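Local coordinates for SPbeta prophage-derived uncharacterized protein YopX (Bacillus subtilis, PDB 2I2L) that is of unknown function but forms a homodimer of all-beta subunits and is encoded by the SPbeta prophage, at residues Arg6-Glu11 against Val123-Glu128; Gln12-Tyr15 against Gly20-Leu23; Thr32-Tyr37 against Leu41-Asp46; Trp56-Arg61 against Gly91-Asp96. One frame throughout, in Å; residues are numbered along the deposited sequence.

Contact 1 of 4, residues Arg6-Glu11 against Val123-Glu128; sequences RVWDGE and VYQNPE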
loop_
_atom_site.group_PDB
_atom_site.type_symbol
_atom_site.label_atom_id
_atom_site.label_comp_id
_atom_site.label_asym_id
_atom_site.label_seq_id
_atom_site.Cartn_x
_atom_site.Cartn_y
_atom_site.Cartn_z
ATOM N N ARG B 6 10.327 0.865 -3.777
ATOM C CA ARG B 6 11.605 1.509 -4.075
ATOM C C ARG B 6 12.186 1.951 -2.732
ATOM O O ARG B 6 11.449 2.341 -1.826
ATOM C CB ARG B 6 11.418 2.731 -4.999
ATOM C CG ARG B 6 10.263 3.634 -4.600
ATOM C CD ARG B 6 10.606 5.119 -4.623
ATOM N NE ARG B 6 10.213 5.796 -5.858
ATOM C CZ ARG B 6 9.529 6.942 -5.895
ATOM N NH1 ARG B 6 9.154 7.548 -4.768
ATOM N NH2 ARG B 6 9.211 7.485 -7.064
ATOM N N VAL B 7 13.499 1.852 -2.582
ATOM C CA VAL B 7 14.125 2.290 -1.346
ATOM C C VAL B 7 15.212 3.300 -1.628
ATOM O O VAL B 7 16.011 3.144 -2.555
ATOM C CB VAL B 7 14.757 1.134 -0.546
ATOM C CG1 VAL B 7 13.688 0.229 0.009
ATOM C CG2 VAL B 7 15.691 0.364 -1.422
ATOM N N TRP B 8 15.204 4.355 -0.829
ATOM C CA TRP B 8 16.200 5.407 -0.911
ATOM C C TRP B 8 17.180 4.983 0.179
ATOM O O TRP B 8 16.792 4.862 1.344
ATOM C CB TRP B 8 15.557 6.743 -0.559
ATOM C CG TRP B 8 16.497 7.899 -0.549
ATOM C CD1 TRP B 8 16.769 8.723 0.507
ATOM C CD2 TRP B 8 17.219 8.429 -1.665
ATOM N NE1 TRP B 8 17.605 9.743 0.115
ATOM C CE2 TRP B 8 17.897 9.589 -1.217
ATOM C CE3 TRP B 8 17.356 8.044 -3.009
ATOM C CZ2 TRP B 8 18.696 10.365 -2.054
ATOM C CZ3 TRP B 8 18.158 8.823 -3.847
ATOM C CH2 TRP B 8 18.813 9.969 -3.362
ATOM N N ASP B 9 18.432 4.726 -0.194
ATOM C CA ASP B 9 19.432 4.291 0.772
ATOM C C ASP B 9 20.269 5.449 1.288
ATOM O O ASP B 9 21.283 5.229 1.948
ATOM C CB ASP B 9 20.366 3.270 0.144
ATOM C CG ASP B 9 21.260 3.880 -0.905
ATOM O OD1 ASP B 9 22.164 3.178 -1.403
ATOM O OD2 ASP B 9 21.058 5.069 -1.234
ATOM N N GLY B 10 19.852 6.676 0.979
ATOM C CA GLY B 10 20.588 7.849 1.426
ATOM C C GLY B 10 21.281 8.579 0.285
ATOM O O GLY B 10 21.292 9.810 0.237
ATOM N N GLU B 11 21.849 7.820 -0.644
ATOM C CA GLU B 11 22.549 8.407 -1.776
ATOM C C GLU B 11 21.844 8.126 -3.108
ATOM O O GLU B 11 21.767 9.000 -3.974
ATOM C CB GLU B 11 23.991 7.886 -1.831
ATOM C CG GLU B 11 24.836 8.178 -0.586
ATOM C CD GLU B 11 26.298 7.728 -0.738
ATOM O OE1 GLU B 11 27.034 7.696 0.277
ATOM O OE2 GLU B 11 26.716 7.410 -1.878
ATOM N N VAL B 123 10.459 13.243 -3.550
ATOM C CA VAL B 123 10.923 14.066 -2.447
ATOM C C VAL B 123 12.390 13.848 -2.103
ATOM O O VAL B 123 13.047 14.751 -1.573
ATOM C CB VAL B 123 10.064 13.807 -1.220
ATOM N N TYR B 124 12.918 12.662 -2.403
ATOM C CA TYR B 124 14.312 12.392 -2.067
ATOM C C TYR B 124 15.362 12.851 -3.074
ATOM O O TYR B 124 16.424 13.335 -2.687
ATOM C CB TYR B 124 14.500 10.909 -1.730
ATOM C CG TYR B 124 13.730 10.503 -0.488
ATOM C CD1 TYR B 124 12.445 9.972 -0.585
ATOM C CD2 TYR B 124 14.255 10.708 0.782
ATOM C CE1 TYR B 124 11.702 9.663 0.544
ATOM C CE2 TYR B 124 13.519 10.406 1.918
ATOM C CZ TYR B 124 12.241 9.884 1.790
ATOM O OH TYR B 124 11.488 9.615 2.905
ATOM N N GLN B 125 15.082 12.723 -4.361
ATOM C CA GLN B 125 16.055 13.148 -5.359
ATOM C C GLN B 125 15.752 14.524 -5.943
ATOM O O GLN B 125 16.552 15.073 -6.701
ATOM C CB GLN B 125 16.134 12.117 -6.483
ATOM C CG GLN B 125 16.619 10.769 -6.009
ATOM C CD GLN B 125 16.805 9.788 -7.138
ATOM O OE1 GLN B 125 15.840 9.373 -7.788
ATOM N NE2 GLN B 125 18.056 9.405 -7.384
ATOM N N ASN B 126 14.600 15.083 -5.593
ATOM C CA ASN B 126 14.225 16.379 -6.121
ATOM C C ASN B 126 13.606 17.280 -5.055
ATOM O O ASN B 126 12.500 17.815 -5.230
ATOM C CB ASN B 126 13.243 16.211 -7.293
ATOM C CG ASN B 126 13.572 15.014 -8.167
ATOM O OD1 ASN B 126 13.268 13.876 -7.816
ATOM N ND2 ASN B 126 14.207 15.263 -9.305
ATOM N N PRO B 127 14.296 17.444 -3.919
ATOM C CA PRO B 127 13.735 18.314 -2.878
ATOM C C PRO B 127 13.783 19.739 -3.422
ATOM O O PRO B 127 14.571 20.035 -4.326
ATOM C CB PRO B 127 14.686 18.105 -1.706
ATOM C CG PRO B 127 16.001 17.838 -2.396
ATOM C CD PRO B 127 15.605 16.903 -3.520
ATOM N N GLU B 128 12.944 20.622 -2.891
ATOM C CA GLU B 128 12.924 22.006 -3.370
ATOM C C GLU B 128 12.474 22.030 -4.827
ATOM O O GLU B 128 12.998 22.789 -5.638
ATOM C CB GLU B 128 14.319 22.645 -3.237
#

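Contact 2 of 4, residues Gln12-Tyr15 against Gly20-Leu23; sequences QMHY and GLSL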
loop_
_atom_site.group_PDB
_atom_site.type_symbol
_atom_site.label_atom_id
_atom_site.label_comp_id
_atom_site.label_asym_id
_atom_site.label_seq_id
_atom_site.Cartn_x
_atom_site.Cartn_y
_atom_site.Cartn_z
ATOM N N GLN B 12 21.323 6.915 -3.276
ATOM C CA GLN B 12 20.645 6.573 -4.520
ATOM C C GLN B 12 19.311 5.855 -4.322
ATOM O O GLN B 12 19.028 5.326 -3.244
ATOM C CB GLN B 12 21.574 5.732 -5.397
ATOM C CG GLN B 12 22.210 4.550 -4.682
ATOM C CD GLN B 12 23.154 3.774 -5.584
ATOM O OE1 GLN B 12 24.151 4.308 -6.065
ATOM N NE2 GLN B 12 22.840 2.505 -5.817
HETATM N N MSE B 13 18.490 5.852 -5.371
HETATM C CA MSE B 13 17.176 5.212 -5.331
HETATM C C MSE B 13 17.256 3.796 -5.906
HETATM O O MSE B 13 17.905 3.572 -6.929
HETATM C CB MSE B 13 16.174 6.040 -6.139
HETATM C CG MSE B 13 14.734 5.579 -5.991
HETATM SE SE MSE B 13 13.989 5.983 -4.257
HETATM C CE MSE B 13 13.224 7.719 -4.659
ATOM N N HIS B 14 16.601 2.848 -5.238
ATOM C CA HIS B 14 16.588 1.454 -5.682
ATOM C C HIS B 14 15.166 0.993 -5.990
ATOM O O HIS B 14 14.266 1.133 -5.158
ATOM C CB HIS B 14 17.165 0.539 -4.602
ATOM C CG HIS B 14 18.594 0.831 -4.252
ATOM N ND1 HIS B 14 19.652 0.274 -4.928
ATOM C CD2 HIS B 14 19.126 1.647 -3.308
ATOM C CE1 HIS B 14 20.787 0.734 -4.419
ATOM N NE2 HIS B 14 20.493 1.565 -3.440
ATOM N N TYR B 15 14.957 0.447 -7.185
ATOM C CA TYR B 15 13.645 -0.059 -7.565
ATOM C C TYR B 15 13.631 -1.586 -7.503
ATOM O O TYR B 15 14.632 -2.241 -7.811
ATOM C CB TYR B 15 13.262 0.444 -8.948
ATOM C CG TYR B 15 12.676 1.835 -8.906
ATOM C CD1 TYR B 15 11.428 2.066 -8.324
ATOM C CD2 TYR B 15 13.379 2.930 -9.417
ATOM C CE1 TYR B 15 10.891 3.352 -8.247
ATOM C CE2 TYR B 15 12.853 4.224 -9.344
ATOM C CZ TYR B 15 11.610 4.425 -8.757
ATOM O OH TYR B 15 11.089 5.695 -8.660
ATOM N N GLY B 20 18.870 -8.530 -8.865
ATOM C CA GLY B 20 19.315 -9.007 -7.562
ATOM C C GLY B 20 18.830 -8.379 -6.264
ATOM O O GLY B 20 19.261 -8.813 -5.193
ATOM N N LEU B 21 17.956 -7.377 -6.320
ATOM C CA LEU B 21 17.481 -6.762 -5.091
ATOM C C LEU B 21 16.357 -7.538 -4.451
ATOM O O LEU B 21 15.374 -7.880 -5.109
ATOM C CB LEU B 21 16.988 -5.342 -5.340
ATOM C CG LEU B 21 17.990 -4.217 -5.121
ATOM C CD1 LEU B 21 19.067 -4.302 -6.200
ATOM C CD2 LEU B 21 17.268 -2.861 -5.160
ATOM N N SER B 22 16.491 -7.811 -3.161
ATOM C CA SER B 22 15.434 -8.509 -2.450
ATOM C C SER B 22 15.135 -7.742 -1.168
ATOM O O SER B 22 16.028 -7.494 -0.367
ATOM C CB SER B 22 15.848 -9.941 -2.112
ATOM O OG SER B 22 16.686 -9.979 -0.970
ATOM N N LEU B 23 13.878 -7.353 -0.994
ATOM C CA LEU B 23 13.439 -6.624 0.186
ATOM C C LEU B 23 13.037 -7.616 1.287
ATOM O O LEU B 23 12.277 -8.555 1.045
ATOM C CB LEU B 23 12.246 -5.749 -0.176
ATOM C CG LEU B 23 11.803 -4.782 0.916
ATOM C CD1 LEU B 23 12.935 -3.801 1.217
ATOM C CD2 LEU B 23 10.547 -4.044 0.449
#

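Contact 3 of 4, residues Thr32-Tyr37 against Leu41-Asp46; sequences TLKRLY and LVPVVD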
loop_
_atom_site.group_PDB
_atom_site.type_symbol
_atom_site.label_atom_id
_atom_site.label_comp_id
_atom_site.label_asym_id
_atom_site.label_seq_id
_atom_site.Cartn_x
_atom_site.Cartn_y
_atom_site.Cartn_z
ATOM N N THR B 32 14.938 -4.686 5.272
ATOM C CA THR B 32 16.330 -4.643 4.850
ATOM C C THR B 32 16.460 -4.895 3.365
ATOM O O THR B 32 15.998 -5.916 2.863
ATOM C CB THR B 32 17.145 -5.718 5.550
ATOM O OG1 THR B 32 17.080 -5.526 6.967
ATOM C CG2 THR B 32 18.585 -5.670 5.071
ATOM N N LEU B 33 17.098 -3.981 2.655
ATOM C CA LEU B 33 17.273 -4.183 1.236
ATOM C C LEU B 33 18.524 -5.025 1.019
ATOM O O LEU B 33 19.623 -4.589 1.338
ATOM C CB LEU B 33 17.428 -2.855 0.512
ATOM C CG LEU B 33 17.569 -3.065 -0.994
ATOM C CD1 LEU B 33 16.215 -3.435 -1.589
ATOM C CD2 LEU B 33 18.110 -1.802 -1.644
ATOM N N LYS B 34 18.354 -6.238 0.501
ATOM C CA LYS B 34 19.490 -7.111 0.224
ATOM C C LYS B 34 19.747 -7.098 -1.282
ATOM O O LYS B 34 18.906 -6.636 -2.057
ATOM C CB LYS B 34 19.204 -8.552 0.666
ATOM C CG LYS B 34 18.888 -8.737 2.144
ATOM C CD LYS B 34 20.031 -8.273 3.032
ATOM C CE LYS B 34 19.886 -8.807 4.454
ATOM N NZ LYS B 34 20.185 -10.264 4.535
ATOM N N ARG B 35 20.912 -7.600 -1.685
ATOM C CA ARG B 35 21.299 -7.677 -3.088
ATOM C C ARG B 35 22.213 -8.886 -3.281
ATOM O O ARG B 35 23.218 -9.041 -2.587
ATOM C CB ARG B 35 22.025 -6.401 -3.512
ATOM C CG ARG B 35 22.730 -6.515 -4.859
ATOM C CD ARG B 35 23.735 -5.375 -5.086
ATOM N NE ARG B 35 23.101 -4.113 -5.465
ATOM C CZ ARG B 35 22.453 -3.910 -6.614
ATOM N NH1 ARG B 35 22.347 -4.886 -7.511
ATOM N NH2 ARG B 35 21.902 -2.727 -6.867
ATOM N N LEU B 36 21.849 -9.746 -4.224
ATOM C CA LEU B 36 22.621 -10.946 -4.516
ATOM C C LEU B 36 23.715 -10.635 -5.539
ATOM O O LEU B 36 23.432 -10.245 -6.676
ATOM C CB LEU B 36 21.682 -12.038 -5.037
ATOM C CG LEU B 36 22.206 -13.471 -5.026
ATOM C CD1 LEU B 36 23.342 -13.583 -6.008
ATOM C CD2 LEU B 36 22.663 -13.857 -3.630
ATOM N N TYR B 37 24.967 -10.821 -5.124
ATOM C CA TYR B 37 26.136 -10.546 -5.964
ATOM C C TYR B 37 26.449 -11.712 -6.909
ATOM O O TYR B 37 26.042 -11.708 -8.079
ATOM C CB TYR B 37 27.326 -10.253 -5.056
ATOM C CG TYR B 37 28.199 -9.136 -5.554
ATOM C CD1 TYR B 37 29.165 -9.365 -6.537
ATOM C CD2 TYR B 37 28.048 -7.841 -5.065
ATOM C CE1 TYR B 37 29.970 -8.327 -7.021
ATOM C CE2 TYR B 37 28.842 -6.795 -5.547
ATOM C CZ TYR B 37 29.800 -7.043 -6.519
ATOM O OH TYR B 37 30.593 -6.014 -6.985
ATOM N N LEU B 41 24.148 -13.168 -0.604
ATOM C CA LEU B 41 23.221 -12.099 -0.253
ATOM C C LEU B 41 23.963 -10.989 0.483
ATOM O O LEU B 41 24.463 -11.201 1.590
ATOM C CB LEU B 41 22.096 -12.664 0.624
ATOM C CG LEU B 41 20.670 -12.504 0.083
ATOM C CD1 LEU B 41 20.640 -12.813 -1.405
ATOM C CD2 LEU B 41 19.726 -13.425 0.844
ATOM N N VAL B 42 24.029 -9.810 -0.128
ATOM C CA VAL B 42 24.746 -8.686 0.474
ATOM C C VAL B 42 23.851 -7.488 0.752
ATOM O O VAL B 42 23.244 -6.931 -0.161
ATOM C CB VAL B 42 25.902 -8.213 -0.437
ATOM C CG1 VAL B 42 26.549 -6.973 0.150
ATOM C CG2 VAL B 42 26.931 -9.330 -0.605
ATOM N N PRO B 43 23.779 -7.057 2.023
ATOM C CA PRO B 43 22.942 -5.907 2.403
ATOM C C PRO B 43 23.283 -4.566 1.723
ATOM O O PRO B 43 24.446 -4.260 1.446
ATOM C CB PRO B 43 23.086 -5.863 3.931
ATOM C CG PRO B 43 24.438 -6.458 4.158
ATOM C CD PRO B 43 24.461 -7.621 3.200
ATOM N N VAL B 44 22.238 -3.789 1.459
ATOM C CA VAL B 44 22.340 -2.486 0.810
ATOM C C VAL B 44 21.940 -1.399 1.813
ATOM O O VAL B 44 22.631 -0.380 1.957
ATOM C CB VAL B 44 21.395 -2.401 -0.419
ATOM C CG1 VAL B 44 21.643 -1.110 -1.182
ATOM C CG2 VAL B 44 21.597 -3.610 -1.323
ATOM N N VAL B 45 20.811 -1.617 2.488
ATOM C CA VAL B 45 20.320 -0.685 3.496
ATOM C C VAL B 45 19.317 -1.321 4.430
ATOM O O VAL B 45 18.729 -2.352 4.121
ATOM C CB VAL B 45 19.647 0.557 2.895
ATOM C CG1 VAL B 45 20.553 1.754 3.065
ATOM C CG2 VAL B 45 19.310 0.323 1.437
ATOM N N ASP B 46 19.133 -0.673 5.578
ATOM C CA ASP B 46 18.224 -1.116 6.624
ATOM C C ASP B 46 17.217 -0.045 6.914
ATOM O O ASP B 46 17.261 1.037 6.354
ATOM C CB ASP B 46 18.990 -1.372 7.910
ATOM C CG ASP B 46 19.861 -2.583 7.822
ATOM O OD1 ASP B 46 19.354 -3.683 8.097
ATOM O OD2 ASP B 46 21.046 -2.447 7.461
#

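Contact 4 of 4, residues Trp56-Arg61 against Gly91-Asp96; sequences WGAKVR and GVFQVD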
loop_
_atom_site.group_PDB
_atom_site.type_symbol
_atom_site.label_atom_id
_atom_site.label_comp_id
_atom_site.label_asym_id
_atom_site.label_seq_id
_atom_site.Cartn_x
_atom_site.Cartn_y
_atom_site.Cartn_z
ATOM N N TRP B 56 6.250 2.242 -1.029
ATOM C CA TRP B 56 5.469 1.290 -1.804
ATOM C C TRP B 56 4.873 1.909 -3.059
ATOM O O TRP B 56 4.728 3.136 -3.177
ATOM C CB TRP B 56 4.332 0.713 -0.967
ATOM C CG TRP B 56 4.786 -0.046 0.221
ATOM C CD1 TRP B 56 4.600 0.299 1.522
ATOM C CD2 TRP B 56 5.479 -1.302 0.231
ATOM N NE1 TRP B 56 5.135 -0.662 2.348
ATOM C CE2 TRP B 56 5.681 -1.655 1.581
ATOM C CE3 TRP B 56 5.944 -2.161 -0.767
ATOM C CZ2 TRP B 56 6.326 -2.837 1.961
ATOM C CZ3 TRP B 56 6.586 -3.341 -0.386
ATOM C CH2 TRP B 56 6.769 -3.662 0.969
ATOM N N GLY B 57 4.516 1.043 -3.996
ATOM C CA GLY B 57 3.922 1.529 -5.217
ATOM C C GLY B 57 2.514 1.006 -5.382
ATOM O O GLY B 57 2.159 -0.015 -4.818
ATOM N N ALA B 58 1.712 1.728 -6.148
ATOM C CA ALA B 58 0.345 1.339 -6.436
ATOM C C ALA B 58 0.164 1.490 -7.946
ATOM O O ALA B 58 0.711 2.403 -8.565
ATOM C CB ALA B 58 -0.640 2.251 -5.695
ATOM N N LYS B 59 -0.584 0.585 -8.553
ATOM C CA LYS B 59 -0.814 0.705 -9.971
ATOM C C LYS B 59 -2.102 1.523 -10.152
ATOM O O LYS B 59 -3.162 1.159 -9.645
ATOM C CB LYS B 59 -0.954 -0.678 -10.597
ATOM C CG LYS B 59 -0.899 -0.665 -12.116
ATOM C CD LYS B 59 -1.078 -2.060 -12.690
ATOM C CE LYS B 59 -0.915 -2.062 -14.194
ATOM N NZ LYS B 59 -1.049 -3.434 -14.727
ATOM N N VAL B 60 -1.995 2.656 -10.834
ATOM C CA VAL B 60 -3.151 3.498 -11.089
ATOM C C VAL B 60 -2.953 4.050 -12.493
ATOM O O VAL B 60 -1.857 4.519 -12.834
ATOM C CB VAL B 60 -3.262 4.675 -10.064
ATOM C CG1 VAL B 60 -2.946 4.183 -8.659
ATOM C CG2 VAL B 60 -2.348 5.817 -10.459
ATOM N N ARG B 61 -3.998 3.972 -13.314
ATOM C CA ARG B 61 -3.930 4.461 -14.686
ATOM C C ARG B 61 -2.810 3.757 -15.447
ATOM O O ARG B 61 -2.091 4.384 -16.232
ATOM C CB ARG B 61 -3.671 5.970 -14.706
ATOM C CG ARG B 61 -4.569 6.778 -13.784
ATOM C CD ARG B 61 -4.299 8.267 -13.930
ATOM N NE ARG B 61 -5.054 9.055 -12.960
ATOM C CZ ARG B 61 -6.370 8.972 -12.783
ATOM N NH1 ARG B 61 -7.096 8.126 -13.511
ATOM N NH2 ARG B 61 -6.966 9.742 -11.878
ATOM N N GLY B 91 -4.272 4.547 4.360
ATOM C CA GLY B 91 -4.709 3.540 3.412
ATOM C C GLY B 91 -5.011 4.073 2.030
ATOM O O GLY B 91 -5.628 3.394 1.212
ATOM N N VAL B 92 -4.585 5.294 1.755
ATOM C CA VAL B 92 -4.826 5.854 0.438
ATOM C C VAL B 92 -3.696 6.754 -0.037
ATOM O O VAL B 92 -3.141 7.540 0.726
ATOM C CB VAL B 92 -6.204 6.601 0.386
ATOM C CG1 VAL B 92 -6.598 7.077 1.774
ATOM C CG2 VAL B 92 -6.144 7.763 -0.591
ATOM N N PHE B 93 -3.332 6.576 -1.304
ATOM C CA PHE B 93 -2.295 7.368 -1.948
ATOM C C PHE B 93 -2.986 8.672 -2.303
ATOM O O PHE B 93 -3.506 8.833 -3.408
ATOM C CB PHE B 93 -1.804 6.673 -3.221
ATOM C CG PHE B 93 -0.800 5.595 -2.967
ATOM C CD1 PHE B 93 0.543 5.797 -3.260
ATOM C CD2 PHE B 93 -1.182 4.394 -2.391
ATOM C CE1 PHE B 93 1.499 4.815 -2.976
ATOM C CE2 PHE B 93 -0.233 3.406 -2.101
ATOM C CZ PHE B 93 1.111 3.618 -2.395
ATOM N N GLN B 94 -3.022 9.591 -1.348
ATOM C CA GLN B 94 -3.662 10.877 -1.560
ATOM C C GLN B 94 -2.694 11.906 -2.122
ATOM O O GLN B 94 -1.474 11.756 -2.016
ATOM C CB GLN B 94 -4.250 11.376 -0.245
ATOM C CG GLN B 94 -3.356 11.122 0.956
ATOM C CD GLN B 94 -3.990 11.567 2.254
ATOM O OE1 GLN B 94 -4.199 12.758 2.478
ATOM N NE2 GLN B 94 -4.307 10.608 3.116
ATOM N N VAL B 95 -3.254 12.945 -2.732
ATOM C CA VAL B 95 -2.475 14.030 -3.319
ATOM C C VAL B 95 -3.300 15.307 -3.224
ATOM O O VAL B 95 -4.524 15.283 -3.429
ATOM C CB VAL B 95 -2.148 13.759 -4.800
ATOM C CG1 VAL B 95 -3.434 13.631 -5.610
ATOM C CG2 VAL B 95 -1.281 14.879 -5.346
ATOM N N ASP B 96 -2.640 16.419 -2.909
ATOM C CA ASP B 96 -3.347 17.689 -2.782
ATOM C C ASP B 96 -3.975 18.118 -4.094
ATOM O O ASP B 96 -3.319 18.126 -5.131
ATOM C CB ASP B 96 -2.409 18.789 -2.291
ATOM C CG ASP B 96 -3.065 20.160 -2.320
ATOM O OD1 ASP B 96 -3.303 20.680 -3.432
ATOM O OD2 ASP B 96 -3.355 20.711 -1.233
#

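Contact 1 of 4, residues Arg6-Glu11 against Val123-Glu128
Trp8 and Tyr124 provide the nearest pair of CA atoms, 7.3 Å apart, and no hydrogen bond crosses, so the side chain of Trp8, packing on the loop that leaves strand 115-122 of one antiparallel sheet, makes the join to strand 5-8 of another. The indole of Trp8 is the bridge. Its CG is anti to the backbone N (chi1 177°), which carries the ring out from the strand toward the loop. Tyr124 lays its CB and the near end of its ring over the five-membered ring, where NE1 of Trp8 lies 3.5 Å from CD2 of Tyr124. The two ring planes are inclined at 35°. Farther along, CG of Gln125 is its nearest atom to the six-membered ring, 3.3 Å from CZ3 of Trp8, with the amide NE2 alongside; an extended, partly apolar chain suits this place at the surface. The other face of Trp8 is met by Gly10, in an Asx turn closed by Asp9, whose OD2 accepts from Glu11 N at 2.9 Å. Gly10 suits the turn because its phi is positive. Asp9 also binds His14 NE2 through OD1. Tyr124 CB stands 3.6 Å from the centroid of the Trp8 five-membered ring, almost exactly over its centre.

Contact 2 of 4, residues Gln12-Tyr15 against Gly20-Leu23
His14 meets Leu21 side chain to side chain, joining strand 13-15 to strand 21-25 of a separate antiparallel sheet. CB of His14 comes first, with CD2 of Leu21 3.4 Å from it. With chi1 at -61°, CG of His14 is anti to the carbonyl carbon, and the imidazole runs at about a right angle to the leucine branch. The same methyl, Leu21 CD2, also lies obliquely by the start of the ring, 4.0 Å from CG of His14 and 3.9 Å from ND1. At the tip, NE2 of His14 turns to a polar partner and hydrogen-bonds Asp9 OD1, which probably fixes the rotation of the ring. Histidine suits this buried place because its CB side is apolar while its far nitrogen can serve a carboxylate. Leucine is long enough to bring the CD2 methyl of Leu21 up to the backbone as well, 3.8 Å from Tyr15 O. The pair lies between sheets: His14 bonds through its backbone to Val7 of strand 5-8, Leu21 packs on Leu33 and Arg35 of strand 31-36, and beyond Leu21 the strand 21-25 pairs at Leu23 with an antiparallel strand of the second subunit.

Contact 3 of 4, residues Thr32-Tyr37 against Leu41-Asp46
Leu33 faces both Val44 and Val45, which puts a classic beta bulge in the antiparallel hairpin of strands 31-36 and 41-46. Among the backbone bonds, Leu33 N gives to Val45 O at 2.7 Å. Leu33 O in turn receives Val44 N, also at 2.7 Å, and more weakly Val45 N, so one carbonyl serves two successive amides. Past the bulge the register has moved by one residue, and Arg35 pairs with Val42: Val42 N to Arg35 O is 2.7 Å, whereas the return bond from Arg35 N to Val42 O is weak. Pro43, opposite Lys34, fits because this is a non-hydrogen-bonded pair, where the missing N-H costs no bond across the hairpin.

The apolar contacts gather round the bulge. CD2 of Leu33 lies 3.6 Å from CB of Val44, and CB of Leu33 is 3.8 Å from CG2 of Val45. Val44 spreads its two methyls: CG1, anti to the backbone N (chi1 -173°), turns to Leu33, while CG2 sits 3.6 Å from CB of Arg35. Leu33 packs further on Tyr5, Val7 and His14. The other face carries Thr32, Lys34 and Leu36 against Asp46, Pro43 and Leu41, a mixture of polar and apolar groups. There the bent chain of Lys34 crosses the proline obliquely, with CD 4.0 Å from Pro43 CB.

Thr32 and Asp46 supply the polar side-chain contact. The two lie side by side and point the same way, with Thr32 OG1 3.1 Å from Asp46 OD1.

Contact 4 of 4, residues Trp56-Arg61 against Gly91-Asp96
Phe93 reaches Ala58 because its CG is anti to the carbonyl carbon (chi1 -81°), and chi2 of -106° then turns one face of the ring to the alanine methyl. Phe93 is the centre of an inverse gamma turn in strand 92-96, marked by a weak 2.9 Å bond from Gln94 N to Val92 O; the ring leaves the five-stranded antiparallel sheet there and meets strand 53-60 of the four-stranded one. Ala58 CB stands 3.9 Å from the ring centroid, a CH-pi contact 15° off the normal. Its nearest ring carbon is CE2 of Phe93, at 3.8 Å. The small methyl of alanine suits a place over the ring face, while the backbone of Trp56 and Gly57 comes near CE1 and CZ of Phe93.

The surroundings are mostly buried and shared with the dimer. Phe88 stacks with the Phe93 ring, and Gly91 of the second subunit packs on Ala58. The Trp56 side chain leads away to the subunit interface, where NE1 bonds Asn2 O of the second subunit and the indole meets Trp56 of that chain. What Trp56 gives to Phe93 is its carbonyl: Trp56 O lies in the plane of the phenyl ring, at the edge, 3.6 Å from Phe93 CE1.

How the contacts relate
Contacts 2 and 4 are largely buried, contact 3 is partly so, and contact 1 lies at the surface. Only contact 3 is a backbone pairing within one sheet; the others bring a strand of one sheet against another sheet or a loop by packing, without hydrogen bonds between their segments. Contacts 1, 2 and 4 share the sheet of strands 13-15, 5-8 and 53-60; the first two are linked by Val7 O to His14 N at 2.8 Å. Contact 3 continues the other sheet of contact 2, with Ser22 O receiving Lys34 N. Contact 1 relies on a tryptophan against a tyrosine and a glutamine, contact 4 on a methyl over a phenylalanine. Contacts 2 and 4 also reach the second subunit, and Leu23 packs on Trp56 between them.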